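Local coordinates for CRISPR-associated protein, Cse1 family (Acidimicrobium ferrooxidans, PDB 4H3T), which probably serves as the large Cse1 (CasA) subunit of a type I-E CRISPR Cascade complex, which takes part in recognising invading DNA, at residues S31-D34 and I35-A39; D89-D92 and D93-R97; V419-A422 and R423-Y427; R496-A499 and S500-L503. The protein carries 1 engineered substitution. All coordinates share one frame; numbering follows the deposited sequence.

Interaction 1: residues S31-D34 and I35-A39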
# COMPACT_ATOMS: atom_id res chain seq x y z
N SER A 31 11.14 20.60 4.97
CA SER A 31 10.13 21.36 4.21
C SER A 31 10.00 20.75 2.82
O SER A 31 10.83 19.90 2.44
CB SER A 31 10.60 22.78 4.07
OG SER A 31 11.83 22.74 3.36
N LEU A 32 9.02 21.19 2.05
CA LEU A 32 8.87 20.69 0.69
C LEU A 32 10.03 21.16 -0.20
O LEU A 32 10.48 20.40 -1.02
CB LEU A 32 7.56 21.10 0.05
CG LEU A 32 6.33 20.45 0.56
CD1 LEU A 32 5.13 21.26 0.15
CD2 LEU A 32 6.20 19.04 0.05
N ARG A 33 10.59 22.34 0.05
CA ARG A 33 11.73 22.82 -0.69
C ARG A 33 12.93 21.89 -0.42
O ARG A 33 13.53 21.41 -1.38
CB ARG A 33 12.04 24.29 -0.35
CG ARG A 33 13.08 24.85 -1.29
CD ARG A 33 14.29 25.34 -0.55
NE ARG A 33 15.28 25.94 -1.46
CZ ARG A 33 16.59 25.88 -1.28
NH1 ARG A 33 17.10 25.22 -0.24
NH2 ARG A 33 17.41 26.45 -2.16
N ASP A 34 13.24 21.62 0.84
CA ASP A 34 14.36 20.75 1.20
C ASP A 34 14.15 19.29 0.81
O ASP A 34 15.11 18.63 0.47
CB ASP A 34 14.68 20.84 2.71
CG ASP A 34 15.55 22.05 3.01
OD1 ASP A 34 16.04 22.68 2.04
OD2 ASP A 34 15.72 22.39 4.21
N ILE A 35 12.95 18.80 0.79
CA ILE A 35 12.77 17.40 0.39
C ILE A 35 13.21 17.21 -1.12
O ILE A 35 13.73 16.15 -1.46
CB ILE A 35 11.34 16.87 0.73
CG1 ILE A 35 11.42 15.37 1.11
CG2 ILE A 35 10.36 17.15 -0.35
CD1 ILE A 35 10.18 14.69 1.43
N PHE A 36 13.11 18.24 -1.95
CA PHE A 36 13.55 18.19 -3.34
C PHE A 36 15.03 18.51 -3.44
O PHE A 36 15.77 17.77 -4.04
CB PHE A 36 12.71 19.18 -4.18
CG PHE A 36 11.43 18.51 -4.57
CD1 PHE A 36 11.40 17.59 -5.60
CD2 PHE A 36 10.25 18.79 -3.89
CE1 PHE A 36 10.24 16.95 -5.93
CE2 PHE A 36 9.08 18.10 -4.20
CZ PHE A 36 9.08 17.21 -5.24
N VAL A 37 15.46 19.60 -2.81
CA VAL A 37 16.87 20.03 -2.90
C VAL A 37 17.79 18.93 -2.33
O VAL A 37 18.82 18.64 -2.93
CB VAL A 37 17.09 21.39 -2.19
CG1 VAL A 37 18.59 21.78 -2.15
CG2 VAL A 37 16.28 22.46 -2.92
N LEU A 38 17.35 18.27 -1.24
CA LEU A 38 18.17 17.26 -0.57
C LEU A 38 17.77 15.81 -0.86
O LEU A 38 18.29 14.89 -0.21
CB LEU A 38 18.10 17.51 0.95
CG LEU A 38 18.51 18.90 1.44
CD1 LEU A 38 18.34 18.99 2.94
CD2 LEU A 38 19.91 19.23 1.08
N ALA A 39 16.90 15.57 -1.87
CA ALA A 39 16.40 14.22 -2.18
C ALA A 39 17.50 13.17 -2.41
O ALA A 39 17.35 12.04 -1.97
CB ALA A 39 15.49 14.28 -3.39
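Arg33 O receives two backbone N-H groups from the next turn: Val37 N, 3.0 Å away and almost straight at 172°, and Phe36 N, a weaker and more bent bond at 3.2 Å. Ile35 N closes on Ser31 O and Leu38 N on Asp34 O in the same helical way. Ser31 does double duty as the N-cap, since its OG accepts the N-H of Asp34 (Asp34 N to Ser31 OG 3.1 Å) and gives a first-turn N-H the acceptor that no earlier turn of the helix supplies.

Arg33 carries the main side-chain contact. Its CG stands anti to the backbone N (chi1 -171°) and the chain bends at chi2, which carries the guanidinium forward over Val37; Val37 CG2 sits 3.7 Å above the guanidinium plane, over its centre. Carboxylates gather round the same group: Asp34 OD1 lies 3.6 Å from Arg33 NH1, while NE and NH2 make salt bridges to Asp92 and Glu88. Together these partners probably hold the guanidinium's orientation.

All this belongs to the short helix 32-37, entered straight from strand 27-30 and left at Leu38, the first residue to abandon helical geometry. On the buried side Leu32 O approaches the Phe36 ring at its edge, near the ring plane, at 3.3 Å from CD2. The Ile35 branch CG2 touches that same oxygen. Further round, Leu38 runs alongside Asp34, both pointing the same way, its CD1 4.1 Å from Asp34 CB.

Interaction 2: residues D89-D92 and D93-R97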
# COMPACT_ATOMS: atom_id res chain seq x y z
N ASP A 89 17.32 25.81 -8.75
CA ASP A 89 16.71 26.95 -9.45
C ASP A 89 15.28 26.58 -9.92
O ASP A 89 14.37 27.39 -9.78
CB ASP A 89 17.57 27.40 -10.64
CG ASP A 89 18.91 28.08 -10.32
OD1 ASP A 89 19.10 28.52 -9.16
OD2 ASP A 89 19.74 28.21 -11.25
N ALA A 90 15.08 25.34 -10.42
CA ALA A 90 13.74 24.89 -10.84
C ALA A 90 12.79 24.84 -9.65
O ALA A 90 11.61 25.23 -9.74
CB ALA A 90 13.83 23.52 -11.48
N ILE A 91 13.33 24.36 -8.52
CA ILE A 91 12.58 24.19 -7.27
C ILE A 91 12.20 25.55 -6.74
O ILE A 91 11.02 25.78 -6.47
CB ILE A 91 13.42 23.39 -6.21
CG1 ILE A 91 13.72 21.94 -6.70
CG2 ILE A 91 12.65 23.34 -4.86
CD1 ILE A 91 14.85 21.30 -6.04
N ASP A 92 13.17 26.46 -6.63
CA ASP A 92 12.92 27.80 -6.09
C ASP A 92 12.05 28.66 -7.03
O ASP A 92 11.19 29.37 -6.52
CB ASP A 92 14.23 28.52 -5.71
CG ASP A 92 14.86 27.92 -4.45
OD1 ASP A 92 14.11 27.36 -3.59
OD2 ASP A 92 16.10 27.95 -4.33
N ASP A 93 12.16 28.53 -8.35
CA ASP A 93 11.23 29.24 -9.24
C ASP A 93 9.78 28.76 -9.02
O ASP A 93 8.87 29.57 -8.97
CB ASP A 93 11.61 29.03 -10.74
CG ASP A 93 12.87 29.71 -11.20
OD1 ASP A 93 13.39 30.59 -10.45
OD2 ASP A 93 13.37 29.34 -12.30
N TYR A 94 9.58 27.45 -8.86
CA TYR A 94 8.23 26.93 -8.63
C TYR A 94 7.66 27.45 -7.31
O TYR A 94 6.56 28.00 -7.30
CB TYR A 94 8.20 25.39 -8.70
CG TYR A 94 6.79 24.84 -8.61
CD1 TYR A 94 5.99 24.75 -9.74
CD2 TYR A 94 6.24 24.48 -7.40
CE1 TYR A 94 4.69 24.28 -9.66
CE2 TYR A 94 4.92 24.10 -7.28
CZ TYR A 94 4.15 23.96 -8.42
OH TYR A 94 2.87 23.51 -8.27
N PHE A 95 8.40 27.30 -6.20
CA PHE A 95 7.88 27.75 -4.89
C PHE A 95 7.79 29.26 -4.79
O PHE A 95 6.89 29.73 -4.10
CB PHE A 95 8.69 27.16 -3.71
CG PHE A 95 8.38 25.71 -3.49
CD1 PHE A 95 7.08 25.29 -3.24
CD2 PHE A 95 9.38 24.75 -3.60
CE1 PHE A 95 6.80 23.95 -3.03
CE2 PHE A 95 9.08 23.38 -3.44
CZ PHE A 95 7.78 23.00 -3.22
N ALA A 96 8.58 30.05 -5.55
CA ALA A 96 8.37 31.51 -5.56
C ALA A 96 7.01 31.79 -6.20
O ALA A 96 6.24 32.58 -5.66
CB ALA A 96 9.49 32.23 -6.33
N ARG A 97 6.65 31.08 -7.29
CA ARG A 97 5.34 31.28 -7.95
C ARG A 97 4.15 30.81 -7.09
O ARG A 97 3.12 31.46 -7.12
CB ARG A 97 5.30 30.53 -9.31
CG ARG A 97 3.95 30.45 -10.06
CD ARG A 97 3.57 31.72 -10.80
NE ARG A 97 2.30 31.60 -11.55
CZ ARG A 97 1.07 31.72 -11.04
NH1 ARG A 97 0.89 31.93 -9.73
NH2 ARG A 97 0.01 31.61 -11.82
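Ile91 and Phe95, one turn apart, meet through both backbone and side chain. Four consecutive i to i+4 hydrogen bonds hold this helix: Asp93 N to Asp89 O, Tyr94 N to Ala90 O, Phe95 N to Ile91 O and Ala96 N to Asp92 O. The straightest runs from Phe95 N to Ile91 O, at 3.0 Å and 171°.

The apolar contact follows the same i to i+4 spacing. Ile91 and Phe95 lie side by side and point the same way, Ile91 CG2 resting 3.8 Å from Phe95 CD2 and equally near CE2. That branch of Ile91 is anti to its own nitrogen, which turns it along the helix toward the ring.

Asp89 and Asp93 bring two carboxylates to an exposed part of the helix. Asp93 folds its carboxylate back over the preceding turn, with its CG 3.1 Å from Asp89 O. Both carboxylate oxygens are close to that carbonyl as well, OD2 of Asp93 at 3.3 Å from Asp89 O, a meeting of acceptors that is no bond. The Asp89 and Asp93 carboxylates stay apart, OD1 to OD1 6.2 Å, and their like charges would probably raise their proton affinity slightly.

Helix 88-98 is thus two-sided. Ile91 and Phe95 face helix 32-37, where Asp92 adds a salt bridge to Arg33; Phe95 also meets Phe102 edge-to-face, and Tyr94 leans on helix 52-68 while its OH bonds to Glu238 and Trp237.

Interaction 3: residues V419-A422 and R423-Y427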
# COMPACT_ATOMS: atom_id res chain seq x y z
N VAL A 419 -0.58 -33.64 10.32
CA VAL A 419 0.09 -33.75 11.61
C VAL A 419 -0.67 -32.90 12.64
O VAL A 419 -0.84 -33.32 13.78
CB VAL A 419 1.60 -33.33 11.47
CG1 VAL A 419 2.25 -33.08 12.83
CG2 VAL A 419 2.35 -34.38 10.68
N ALA A 420 -1.10 -31.68 12.25
CA ALA A 420 -1.82 -30.77 13.17
C ALA A 420 -3.10 -31.42 13.71
O ALA A 420 -3.46 -31.25 14.87
CB ALA A 420 -2.19 -29.49 12.44
N GLU A 421 -3.76 -32.17 12.88
CA GLU A 421 -5.02 -32.80 13.29
C GLU A 421 -4.84 -34.13 14.05
O GLU A 421 -5.86 -34.71 14.48
CB GLU A 421 -5.89 -33.02 12.05
CG GLU A 421 -5.46 -34.16 11.17
CD GLU A 421 -6.27 -34.22 9.90
OE1 GLU A 421 -7.07 -33.29 9.65
OE2 GLU A 421 -6.12 -35.22 9.16
N ALA A 422 -3.60 -34.67 14.13
CA ALA A 422 -3.36 -35.96 14.75
C ALA A 422 -3.91 -36.04 16.17
O ALA A 422 -4.46 -37.08 16.55
CB ALA A 422 -1.86 -36.28 14.78
N ARG A 423 -3.80 -34.99 16.94
CA ARG A 423 -4.33 -35.02 18.32
C ARG A 423 -5.89 -35.20 18.37
O ARG A 423 -6.41 -35.55 19.41
CB ARG A 423 -3.87 -33.79 19.10
CG ARG A 423 -4.60 -32.50 18.96
CD ARG A 423 -3.68 -31.32 19.44
NE ARG A 423 -2.90 -30.90 18.28
CZ ARG A 423 -2.64 -29.66 17.88
NH1 ARG A 423 -2.02 -29.46 16.74
NH2 ARG A 423 -3.00 -28.61 18.63
N TYR A 424 -6.60 -35.01 17.27
CA TYR A 424 -8.06 -35.09 17.21
C TYR A 424 -8.51 -36.28 16.41
O TYR A 424 -9.69 -36.47 16.21
CB TYR A 424 -8.65 -33.79 16.57
CG TYR A 424 -8.21 -32.53 17.26
CD1 TYR A 424 -8.44 -32.33 18.61
CD2 TYR A 424 -7.43 -31.59 16.59
CE1 TYR A 424 -7.91 -31.24 19.29
CE2 TYR A 424 -6.93 -30.48 17.24
CZ TYR A 424 -7.22 -30.28 18.58
OH TYR A 424 -6.72 -29.19 19.23
N LEU A 425 -7.58 -37.04 15.86
CA LEU A 425 -7.96 -38.16 15.03
C LEU A 425 -8.52 -39.33 15.84
O LEU A 425 -8.08 -39.59 16.97
CB LEU A 425 -6.73 -38.63 14.26
CG LEU A 425 -6.95 -39.26 12.94
CD1 LEU A 425 -7.29 -38.23 11.92
CD2 LEU A 425 -5.67 -40.03 12.48
N SER A 426 -9.54 -39.98 15.25
CA SER A 426 -10.21 -41.21 15.71
C SER A 426 -9.73 -42.37 14.88
O SER A 426 -9.27 -42.16 13.77
CB SER A 426 -11.75 -41.12 15.51
OG SER A 426 -12.22 -40.33 16.58
N TYR A 427 -9.91 -43.60 15.41
CA TYR A 427 -9.76 -44.85 14.70
C TYR A 427 -11.17 -45.45 14.75
O TYR A 427 -11.58 -45.98 15.76
CB TYR A 427 -8.70 -45.78 15.27
CG TYR A 427 -8.51 -46.99 14.40
CD1 TYR A 427 -7.78 -46.91 13.22
CD2 TYR A 427 -9.08 -48.21 14.73
CE1 TYR A 427 -7.58 -48.02 12.42
CE2 TYR A 427 -8.92 -49.33 13.92
CZ TYR A 427 -8.15 -49.24 12.78
OH TYR A 427 -7.98 -50.34 11.99
O HOH W 1 -1.60 -33.00 16.52
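The guanidinium of Arg423 curls back toward helix 417-420, where NH1 comes within 3.0 Å of Ala420 O and meets it obliquely. Over one of its faces lies Tyr424 CE2, offset toward the rim, and in its plane at the edge sits a water. The Tyr424 ring in turn carries the aliphatic part of the same arginine: Arg423 CG stands 3.4 Å above the middle of one face. Arg423 CG lies between its backbone N and carbonyl carbon (chi1 82°) and the chain bends at chi3, which turns the guanidinium back toward Ala420 O.

That water ties the turn together. It accepts from both Arg423 N and Arg423 NE, each 3.0 Å from its oxygen, and can donate to Val419 O, 2.9 Å from the water. The backbone tightens through i to i+3 bonds: Tyr424 N to Glu421 O at 2.9 Å, and Leu425 N to Ala422 O at 3.2 Å. In both, the donor stands well above the carbonyl plane, by 69° for Leu425 N. Gln510 NE2 also bonds to Ala422 O and Leu425 O, and Glu421 has its salt bridge with Arg452.

Such i to i+3 bonding is the mark of a 3-10 turn, which here carries the chain from helix 417-420 to strand 426-427, paired antiparallel with 438-439 at one end of the C-terminal helical bundle.

Interaction 4: residues R496-A499 and S500-L503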
# COMPACT_ATOMS: atom_id res chain seq x y z
N ARG A 496 9.60 -30.58 8.19
CA ARG A 496 9.89 -31.77 9.01
C ARG A 496 10.23 -31.41 10.46
O ARG A 496 9.90 -32.16 11.36
CB ARG A 496 11.03 -32.58 8.39
CG ARG A 496 10.53 -33.29 7.12
CD ARG A 496 11.68 -33.94 6.30
NE ARG A 496 11.31 -35.28 5.85
CZ ARG A 496 11.62 -36.44 6.46
NH1 ARG A 496 12.34 -36.45 7.58
NH2 ARG A 496 11.23 -37.60 5.94
N ASP A 497 10.87 -30.28 10.70
CA ASP A 497 11.13 -29.83 12.07
C ASP A 497 9.80 -29.55 12.81
O ASP A 497 9.63 -29.95 13.98
CB ASP A 497 11.97 -28.55 12.05
CG ASP A 497 12.40 -28.10 13.42
OD1 ASP A 497 13.12 -28.86 14.09
OD2 ASP A 497 12.00 -26.99 13.83
N LEU A 498 8.87 -28.84 12.14
CA LEU A 498 7.58 -28.60 12.75
C LEU A 498 6.81 -29.88 12.95
O LEU A 498 6.20 -30.07 14.00
CB LEU A 498 6.73 -27.61 11.88
CG LEU A 498 7.12 -26.16 12.01
CD1 LEU A 498 6.40 -25.33 10.94
CD2 LEU A 498 6.78 -25.62 13.41
N ALA A 499 6.86 -30.79 11.96
CA ALA A 499 6.14 -32.06 12.09
C ALA A 499 6.70 -32.90 13.26
O ALA A 499 5.93 -33.40 14.08
CB ALA A 499 6.25 -32.87 10.78
N SER A 500 8.04 -32.95 13.41
CA SER A 500 8.66 -33.69 14.53
C SER A 500 8.25 -33.11 15.89
O SER A 500 7.92 -33.88 16.80
CB SER A 500 10.18 -33.70 14.41
OG SER A 500 10.47 -34.59 13.34
N ARG A 501 8.23 -31.78 16.03
CA ARG A 501 7.80 -31.20 17.30
C ARG A 501 6.33 -31.58 17.65
O ARG A 501 6.03 -32.00 18.76
CB ARG A 501 7.93 -29.68 17.25
CG ARG A 501 7.58 -29.02 18.56
CD ARG A 501 7.36 -27.54 18.30
NE ARG A 501 6.07 -27.33 17.63
CZ ARG A 501 5.64 -26.18 17.14
NH1 ARG A 501 6.40 -25.09 17.22
NH2 ARG A 501 4.45 -26.10 16.57
N GLU A 502 5.45 -31.47 16.68
CA GLU A 502 4.02 -31.80 16.91
C GLU A 502 3.78 -33.27 17.21
O GLU A 502 3.00 -33.59 18.10
CB GLU A 502 3.21 -31.38 15.65
CG GLU A 502 3.13 -29.88 15.50
CD GLU A 502 2.26 -29.21 16.55
OE1 GLU A 502 1.31 -29.85 17.07
OE2 GLU A 502 2.59 -28.06 16.92
N LEU A 503 4.48 -34.17 16.49
CA LEU A 503 4.36 -35.60 16.74
C LEU A 503 4.86 -35.95 18.14
O LEU A 503 4.23 -36.73 18.83
CB LEU A 503 5.12 -36.42 15.70
CG LEU A 503 4.59 -36.29 14.27
CD1 LEU A 503 5.66 -36.80 13.24
CD2 LEU A 503 3.23 -37.00 14.12
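Arg501 reaches back along its helix to Leu498, starting with CB, which lies 3.7 Å from both Asp497 O and Leu498 O. The chain leaves CB extended, CG anti to the backbone N (chi1 -176°), and then turns at chi3, bringing the guanidinium alongside Leu498. There Leu498 CD2 sits over one face, 3.6 Å above the plane but offset toward the rim, and touches CZ and NH1. At the tip, Arg501 NH2 donates to Glu502 OE2 at 2.7 Å, within the guanidinium plane and onto the anti lone pair of that oxygen. NH1 makes its own salt bridge to Glu458, so methyl packing on a face and carboxylates round the group probably fix how it is turned.

Arg496 O is doubly held: Ser500 N at 2.9 Å and Ser500 OG at 3.2 Å reach it from opposite faces of its carbonyl plane. Elsewhere the regular bonds continue, from Arg501 N to Asp497 O, Glu502 N to Leu498 O and Leu503 N to Ala499 O. Leu503 CG also presses on Ala499 O, at 3.2 Å.

Leu498 packs on helix 445-473, to which Asp497 adds a salt bridge at Arg462, while Ala499 and Leu503 meet helix 511-532. A long helix with apolar residues turned to two neighbouring helices and salt bridges along the seam is what one expects of the C-terminal four-helix bundle of Cse1 proteins.

How the interactions relate
The four contacts form two pairs on opposite sides of the chain's centre. Interactions 1 and 2 join through one interface, where the Arg33 to Asp92 salt bridge borders apolar packing of Phe36 and Val37 on Ile91; interaction 1 is buried, interaction 2 only partly. Interactions 3, buried, and 4, partly buried, meet in the C-terminal bundle, where Val419 packs on Glu502 and Ala499, beside a long, weak ion pair between Arg423 and Glu502. Centres of interactions in different pairs lie 53 to 70 Å apart. Regular helix dominates 2 and 4, a capped helix start marks 1, and 3 is a turn where a water stands between one i to i+4 pair. An arginine is central in all but interaction 2.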